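Local structure of probable AP endonuclease (African swine fever virus, 6KI3) at residues 29-34 and 70-75; 104-109 and 140-145; 128-133 and 172-177. The protein probably cleaves DNA on the 5' side of apurinic or apyrimidinic sites, using three zinc ions, and also removes mismatched 3' ends. All blocks are in the same frame, centred on the assembly; numbering follows the deposited sequence.

Contact 1. Residues 29-34 and 70-75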
# COMPACT_ATOMS: atom_id res chain seq x y z
N SER A 29 -18.24 4.14 -4.38
CA SER A 29 -17.71 3.17 -3.43
C SER A 29 -16.97 3.86 -2.29
O SER A 29 -17.12 3.48 -1.12
CB SER A 29 -16.79 2.18 -4.14
OG SER A 29 -15.67 2.85 -4.71
N ILE A 30 -16.18 4.89 -2.61
CA ILE A 30 -15.47 5.64 -1.58
C ILE A 30 -16.46 6.37 -0.68
O ILE A 30 -16.25 6.48 0.54
CB ILE A 30 -14.46 6.60 -2.22
CG1 ILE A 30 -13.31 5.80 -2.84
CG2 ILE A 30 -13.93 7.61 -1.21
CD1 ILE A 30 -12.29 6.65 -3.56
N ALA A 31 -17.56 6.86 -1.25
CA ALA A 31 -18.59 7.51 -0.45
C ALA A 31 -19.17 6.55 0.59
O ALA A 31 -19.31 6.90 1.76
CB ALA A 31 -19.70 8.06 -1.35
N ASN A 32 -19.50 5.33 0.16
CA ASN A 32 -19.99 4.33 1.11
C ASN A 32 -18.90 3.93 2.09
O ASN A 32 -19.18 3.67 3.27
CB ASN A 32 -20.51 3.11 0.36
CG ASN A 32 -21.64 3.45 -0.60
OD1 ASN A 32 -22.31 4.48 -0.44
ND2 ASN A 32 -21.85 2.61 -1.60
N TYR A 33 -17.65 3.88 1.63
CA TYR A 33 -16.53 3.53 2.50
C TYR A 33 -16.27 4.62 3.54
O TYR A 33 -15.84 4.31 4.66
CB TYR A 33 -15.29 3.26 1.65
CG TYR A 33 -13.96 3.44 2.33
CD1 TYR A 33 -13.37 2.41 3.06
CD2 TYR A 33 -13.27 4.64 2.23
CE1 TYR A 33 -12.15 2.58 3.67
CE2 TYR A 33 -12.04 4.82 2.84
CZ TYR A 33 -11.49 3.78 3.56
OH TYR A 33 -10.27 3.96 4.17
N VAL A 34 -16.52 5.88 3.19
CA VAL A 34 -16.38 6.96 4.17
C VAL A 34 -17.54 6.92 5.16
O VAL A 34 -17.37 7.17 6.35
CB VAL A 34 -16.28 8.31 3.45
CG1 VAL A 34 -16.56 9.46 4.41
CG2 VAL A 34 -14.91 8.47 2.82
N LEU A 70 -12.28 13.75 -7.71
CA LEU A 70 -11.50 14.90 -7.26
C LEU A 70 -12.28 15.71 -6.23
O LEU A 70 -11.71 16.14 -5.21
CB LEU A 70 -11.12 15.78 -8.45
CG LEU A 70 -10.32 17.04 -8.11
CD1 LEU A 70 -8.94 16.66 -7.58
CD2 LEU A 70 -10.21 17.94 -9.32
N LYS A 71 -13.57 15.94 -6.47
CA LYS A 71 -14.40 16.65 -5.50
C LYS A 71 -14.50 15.87 -4.19
O LYS A 71 -14.43 16.46 -3.11
CB LYS A 71 -15.78 16.91 -6.08
CG LYS A 71 -15.79 17.85 -7.27
CD LYS A 71 -17.05 17.67 -8.11
CE LYS A 71 -18.31 17.82 -7.27
NZ LYS A 71 -19.54 17.53 -8.06
N MET A 72 -14.67 14.55 -4.28
CA MET A 72 -14.75 13.73 -3.08
C MET A 72 -13.45 13.79 -2.28
O MET A 72 -13.48 13.90 -1.05
CB MET A 72 -15.07 12.28 -3.46
CG MET A 72 -14.97 11.29 -2.31
SD MET A 72 -16.31 11.47 -1.12
CE MET A 72 -17.72 11.04 -2.15
N ILE A 73 -12.31 13.72 -2.97
CA ILE A 73 -11.02 13.74 -2.28
C ILE A 73 -10.81 15.07 -1.57
O ILE A 73 -10.33 15.11 -0.43
CB ILE A 73 -9.89 13.43 -3.28
CG1 ILE A 73 -9.92 11.95 -3.67
CG2 ILE A 73 -8.53 13.80 -2.69
CD1 ILE A 73 -8.84 11.55 -4.66
N VAL A 74 -11.17 16.17 -2.23
CA VAL A 74 -10.98 17.49 -1.62
C VAL A 74 -11.96 17.69 -0.46
O VAL A 74 -11.58 18.19 0.60
CB VAL A 74 -11.13 18.59 -2.68
CG1 VAL A 74 -11.09 19.96 -2.03
CG2 VAL A 74 -10.03 18.47 -3.72
N LYS A 75 -13.22 17.30 -0.65
CA LYS A 75 -14.25 17.55 0.36
C LYS A 75 -13.88 16.92 1.70
O LYS A 75 -13.92 17.59 2.74
CB LYS A 75 -15.60 17.03 -0.13
CG LYS A 75 -16.69 17.02 0.93
CD LYS A 75 -17.93 16.31 0.44
CE LYS A 75 -19.03 16.30 1.49
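Met72 spans the gap between helix 63-76 and helix 25-39, touching Ile30 with its CG and Ala31 with its CE. It is the one side chain of 70-75 that makes direct contact with 29-34, and no hydrogen bond joins the two segments. Just before 70-75, Leu69 lies against Ile30, the same isoleucine that Met72 CG touches. At Met72 itself CG stands anti to the backbone N (chi1 171°), which carries the chain out across the gap; Met72 CG then lies 4.0 Å from Ile30 CG2, and the two side chains slide past each other in opposite directions. Beyond CG the thioether bends twice, at chi2 and chi3, and this brings Met72 CE to 3.7 Å from Ala31 CB and 4.0 Å from Ala31 CA. The pairing illustrates how neighbouring helices on the outside of a TIM barrel pack: both run in the same direction, and a long, flexible residue fills the distance where the backbones stay apart, Ala31 CA and Met72 CA being 7.8 Å from each other. On the inner side Ile30 also meets Val49 of strand 46-49 and Leu78. One helical turn beyond Met72, just past 70-75, His76 receives Val34.

Contact 2. Residues 104-109 and 140-145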
# COMPACT_ATOMS: atom_id res chain seq x y z
N GLN A 104 -0.08 6.48 -18.42
CA GLN A 104 -1.48 6.86 -18.42
C GLN A 104 -2.04 6.95 -17.02
O GLN A 104 -2.70 7.88 -16.70
CB GLN A 104 -2.31 5.88 -19.23
CG GLN A 104 -1.76 5.58 -20.59
CD GLN A 104 -2.59 4.62 -21.38
OE1 GLN A 104 -2.06 3.71 -22.00
NE2 GLN A 104 -3.90 4.81 -21.38
N GLU A 105 -1.73 5.98 -16.18
CA GLU A 105 -2.20 5.95 -14.80
C GLU A 105 -1.65 7.13 -14.01
O GLU A 105 -2.39 7.80 -13.28
CB GLU A 105 -1.80 4.63 -14.14
CG GLU A 105 -2.62 3.43 -14.60
CD GLU A 105 -2.07 2.12 -14.07
OE1 GLU A 105 -0.99 1.70 -14.53
OE2 GLU A 105 -2.71 1.53 -13.17
N LEU A 106 -0.35 7.40 -14.15
CA LEU A 106 0.25 8.52 -13.43
C LEU A 106 -0.40 9.84 -13.83
O LEU A 106 -0.65 10.70 -12.97
CB LEU A 106 1.76 8.56 -13.69
CG LEU A 106 2.56 7.38 -13.14
CD1 LEU A 106 4.00 7.45 -13.62
CD2 LEU A 106 2.51 7.36 -11.62
N LEU A 107 -0.68 10.03 -15.12
CA LEU A 107 -1.38 11.23 -15.56
C LEU A 107 -2.79 11.27 -14.99
O LEU A 107 -3.27 12.33 -14.57
CB LEU A 107 -1.41 11.29 -17.08
N ILE A 108 -3.48 10.13 -14.97
CA ILE A 108 -4.83 10.07 -14.43
C ILE A 108 -4.83 10.38 -12.93
O ILE A 108 -5.74 11.04 -12.42
CB ILE A 108 -5.47 8.70 -14.73
CG1 ILE A 108 -5.72 8.54 -16.23
CG2 ILE A 108 -6.77 8.52 -13.95
CD1 ILE A 108 -6.14 7.15 -16.63
N CYS A 109 -3.79 9.92 -12.22
CA CYS A 109 -3.72 10.16 -10.78
C CYS A 109 -3.68 11.65 -10.47
O CYS A 109 -4.34 12.11 -9.53
CB CYS A 109 -2.50 9.46 -10.19
SG CYS A 109 -2.64 7.66 -10.10
N GLU A 140 4.03 15.60 -11.85
CA GLU A 140 4.08 16.47 -10.68
C GLU A 140 2.96 16.14 -9.70
O GLU A 140 1.78 16.20 -10.05
CB GLU A 140 3.99 17.93 -11.11
N GLY A 141 3.34 15.78 -8.48
CA GLY A 141 2.39 15.53 -7.41
C GLY A 141 2.03 14.08 -7.17
O GLY A 141 1.27 13.80 -6.25
N VAL A 142 2.57 13.16 -7.97
CA VAL A 142 2.26 11.74 -7.84
C VAL A 142 3.56 10.98 -7.60
O VAL A 142 4.51 11.11 -8.38
CB VAL A 142 1.54 11.20 -9.09
CG1 VAL A 142 1.23 9.72 -8.93
CG2 VAL A 142 0.26 11.98 -9.34
N VAL A 143 3.59 10.19 -6.53
CA VAL A 143 4.78 9.44 -6.13
C VAL A 143 4.59 7.98 -6.51
O VAL A 143 3.56 7.38 -6.20
CB VAL A 143 5.04 9.59 -4.63
CG1 VAL A 143 6.15 8.64 -4.18
CG2 VAL A 143 5.40 11.03 -4.29
N ILE A 144 5.59 7.40 -7.17
CA ILE A 144 5.60 5.97 -7.43
C ILE A 144 6.10 5.27 -6.17
O ILE A 144 7.26 5.43 -5.77
CB ILE A 144 6.48 5.62 -8.64
CG1 ILE A 144 5.95 6.30 -9.90
CG2 ILE A 144 6.54 4.11 -8.83
CD1 ILE A 144 6.72 5.93 -11.16
N TYR A 145 5.22 4.51 -5.52
CA TYR A 145 5.56 3.78 -4.31
C TYR A 145 5.95 2.35 -4.68
O TYR A 145 5.11 1.57 -5.15
CB TYR A 145 4.39 3.78 -3.32
CG TYR A 145 4.16 5.10 -2.63
CD1 TYR A 145 4.90 5.46 -1.52
CD2 TYR A 145 3.19 5.99 -3.09
CE1 TYR A 145 4.70 6.66 -0.88
CE2 TYR A 145 2.98 7.20 -2.46
CZ TYR A 145 3.74 7.53 -1.35
OH TYR A 145 3.53 8.73 -0.71
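Cys109, whose backbone N is bound to Glu105 O at 2.8 Å in the regular helical pattern, presses its CB against both methyls of Val142. Cys109 CB is 3.8 Å from Val142 CG2 and 3.9 Å from Val142 CG1, fitting close to the fork of the valine. The same two branches also serve the preceding helical turn. Val142 CG1, anti to its own backbone N (chi1 180°), meets Leu106 CD2 at 3.8 Å, while Val142 CG2 comes to 4.0 Å from the carbonyl oxygen Leu106 O. Val142 is therefore shared between two helix residues three positions apart.

Leu106 divides its two methyls in a complementary way. Its CB does not aim straight at the strand, yet both methyls reach it; chi2 of 172° puts CD1 anti to CA, with CD2 branching off beside it. Leu106 CD2 reaches the valine and also approaches Ile144 CG1 at 4.0 Å; Leu106 CD1 meets Ile144 CD1, likewise at 4.0 Å. The leucine and isoleucine side chains lie at about a right angle, so the leucine fork fits across the isoleucine arm. Leu117 of strand 116-120, with Ile136 and Val139, also touches Leu106, and every residue that meets across the contact is buried.

Between Val142 and Ile144, Val143 turns its CB away from the helix, the usual alternation along a strand. The arrangement is that of a TIM barrel wall: helix 96-112 leads into strand 116-120 and also reaches the next parallel strand, 143-147, covering its outer side with apolar branches.

Contact 3. Residues 128-133 and 172-177; sequences LIVEGL and RNTRLK
Leu176 and Val130 bury the most surface where the end of helix 161-174 meets helix 126-134, with Thr174 making the third substantial contribution. The setting is a helix terminus closed by a Schellman motif on the outside of the TIM barrel. Arg175, the first residue to leave helical geometry, adopts a positive phi of 57°, and two bonds run back from here into the last turn. The reversal separates Thr174, on the last turn, from Leu176, already in the link leading to strand 179-184, yet both point toward helix 126-134. The helix end and the link after it thus each offer one side chain to the neighbouring helix.

Leu176 makes its contacts through a single methyl. CD1 lies over the backbone of the opposite helix as well as its side chains: Leu176 CD1 is 4.2 Å from Val130 O and equally far from Val130 CG1. Three residues on, the same atom meets Leu133, with Leu176 CD1 4.0 Å from Leu133 CB. A nearly straight side chain (chi2 -170°) places that methyl between the two helix positions, while Leu133 meets it with its backbone carbonyl carbon as well as its CB.

Val130 has a second neighbour in Thr174, and its contacts extend to Arg170 and Ile171 farther back along helix 161-174. Valine and threonine reach toward each other tip to tip. The threonine hydroxyl does not depend on this meeting for a polar partner, because OG1 is hydrogen-bonded to Arg170 O within its own helix. On the valine side the touching branch is CG1, anti to the backbone N, which lies 3.8 Å from Thr174 CB and 3.3 Å from Thr174 OG1.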
# COMPACT_ATOMS: atom_id res chain seq x y z
N LEU A 128 18.51 -3.46 -12.85
CA LEU A 128 17.38 -3.61 -13.77
C LEU A 128 16.15 -2.88 -13.26
O LEU A 128 15.31 -2.45 -14.07
CB LEU A 128 17.08 -5.10 -13.98
N ILE A 129 16.01 -2.73 -11.94
CA ILE A 129 14.88 -1.99 -11.38
C ILE A 129 14.95 -0.53 -11.79
O ILE A 129 14.00 0.03 -12.34
CB ILE A 129 14.83 -2.15 -9.85
CG1 ILE A 129 14.49 -3.59 -9.46
CG2 ILE A 129 13.83 -1.18 -9.25
CD1 ILE A 129 13.02 -3.91 -9.58
N VAL A 130 16.09 0.11 -11.51
CA VAL A 130 16.25 1.53 -11.83
C VAL A 130 16.22 1.76 -13.34
O VAL A 130 15.81 2.83 -13.80
CB VAL A 130 17.54 2.08 -11.19
CG1 VAL A 130 17.66 3.58 -11.41
CG2 VAL A 130 17.57 1.75 -9.71
N GLU A 131 16.63 0.77 -14.13
CA GLU A 131 16.56 0.90 -15.58
C GLU A 131 15.12 1.05 -16.05
O GLU A 131 14.79 2.00 -16.77
CB GLU A 131 17.22 -0.31 -16.25
CG GLU A 131 17.02 -0.34 -17.76
CD GLU A 131 17.68 -1.55 -18.41
OE1 GLU A 131 18.93 -1.62 -18.41
OE2 GLU A 131 16.96 -2.44 -18.90
N GLY A 132 14.25 0.13 -15.65
CA GLY A 132 12.85 0.25 -16.00
C GLY A 132 12.19 1.49 -15.44
O GLY A 132 11.29 2.06 -16.06
N LEU A 133 12.64 1.93 -14.25
CA LEU A 133 12.09 3.15 -13.66
C LEU A 133 12.47 4.38 -14.48
O LEU A 133 11.66 5.30 -14.63
CB LEU A 133 12.58 3.30 -12.22
CG LEU A 133 11.88 2.44 -11.17
CD1 LEU A 133 12.43 2.75 -9.78
CD2 LEU A 133 10.38 2.66 -11.21
N ARG A 172 18.84 7.18 -5.86
CA ARG A 172 19.25 8.55 -5.61
C ARG A 172 20.45 8.95 -6.45
O ARG A 172 20.55 10.11 -6.87
CB ARG A 172 19.56 8.75 -4.12
CG ARG A 172 19.63 10.20 -3.69
CD ARG A 172 20.19 10.32 -2.28
NE ARG A 172 21.51 9.72 -2.17
CZ ARG A 172 22.22 9.65 -1.05
NH1 ARG A 172 21.72 10.15 0.08
NH2 ARG A 172 23.42 9.09 -1.05
N ASN A 173 21.37 8.02 -6.71
CA ASN A 173 22.50 8.32 -7.58
C ASN A 173 22.05 8.55 -9.02
O ASN A 173 22.65 9.37 -9.73
CB ASN A 173 23.54 7.20 -7.52
CG ASN A 173 24.15 7.04 -6.15
OD1 ASN A 173 24.19 7.99 -5.36
ND2 ASN A 173 24.64 5.84 -5.85
N THR A 174 21.01 7.85 -9.46
CA THR A 174 20.45 8.06 -10.79
C THR A 174 19.65 9.35 -10.88
O THR A 174 19.28 9.76 -11.99
CB THR A 174 19.59 6.87 -11.19
OG1 THR A 174 20.19 5.66 -10.71
CG2 THR A 174 19.46 6.77 -12.71
N ARG A 175 19.37 10.00 -9.75
CA ARG A 175 18.63 11.26 -9.70
C ARG A 175 17.25 11.12 -10.35
O ARG A 175 16.91 11.82 -11.30
CB ARG A 175 19.44 12.40 -10.34
N LEU A 176 16.47 10.19 -9.81
CA LEU A 176 15.10 9.96 -10.24
C LEU A 176 14.17 10.46 -9.14
O LEU A 176 14.22 9.95 -8.01
CB LEU A 176 14.85 8.49 -10.55
CG LEU A 176 15.38 8.02 -11.91
CD1 LEU A 176 14.87 6.61 -12.24
CD2 LEU A 176 15.00 9.01 -13.01
N LYS A 177 13.34 11.43 -9.46
CA LYS A 177 12.50 12.09 -8.47
C LYS A 177 11.17 11.38 -8.30
O LYS A 177 10.76 10.56 -9.13
CB LYS A 177 12.26 13.55 -8.86

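Overall arrangement
The three contacts follow the wall of one TIM barrel. Contact 1 closes before the others open, joining the outer helices 25-39 and 63-76. Contacts 2 and 3 interleave along the chain: helix 96-112, helix 126-134, strand 143-147 and helix 161-174 contribute in turn, and strand 143-147 lies in sequence between the two helices of contact 3. The centres of contacts 1 and 2 lie about 19 Å apart, those of contacts 2 and 3 about 16 Å, and those of contacts 1 and 3 about 34 Å; none touch. Contact 2 joins helix to sheet, the others join outer elements, and strand 143-147 ends at Glu147, a zinc ligand of the active site.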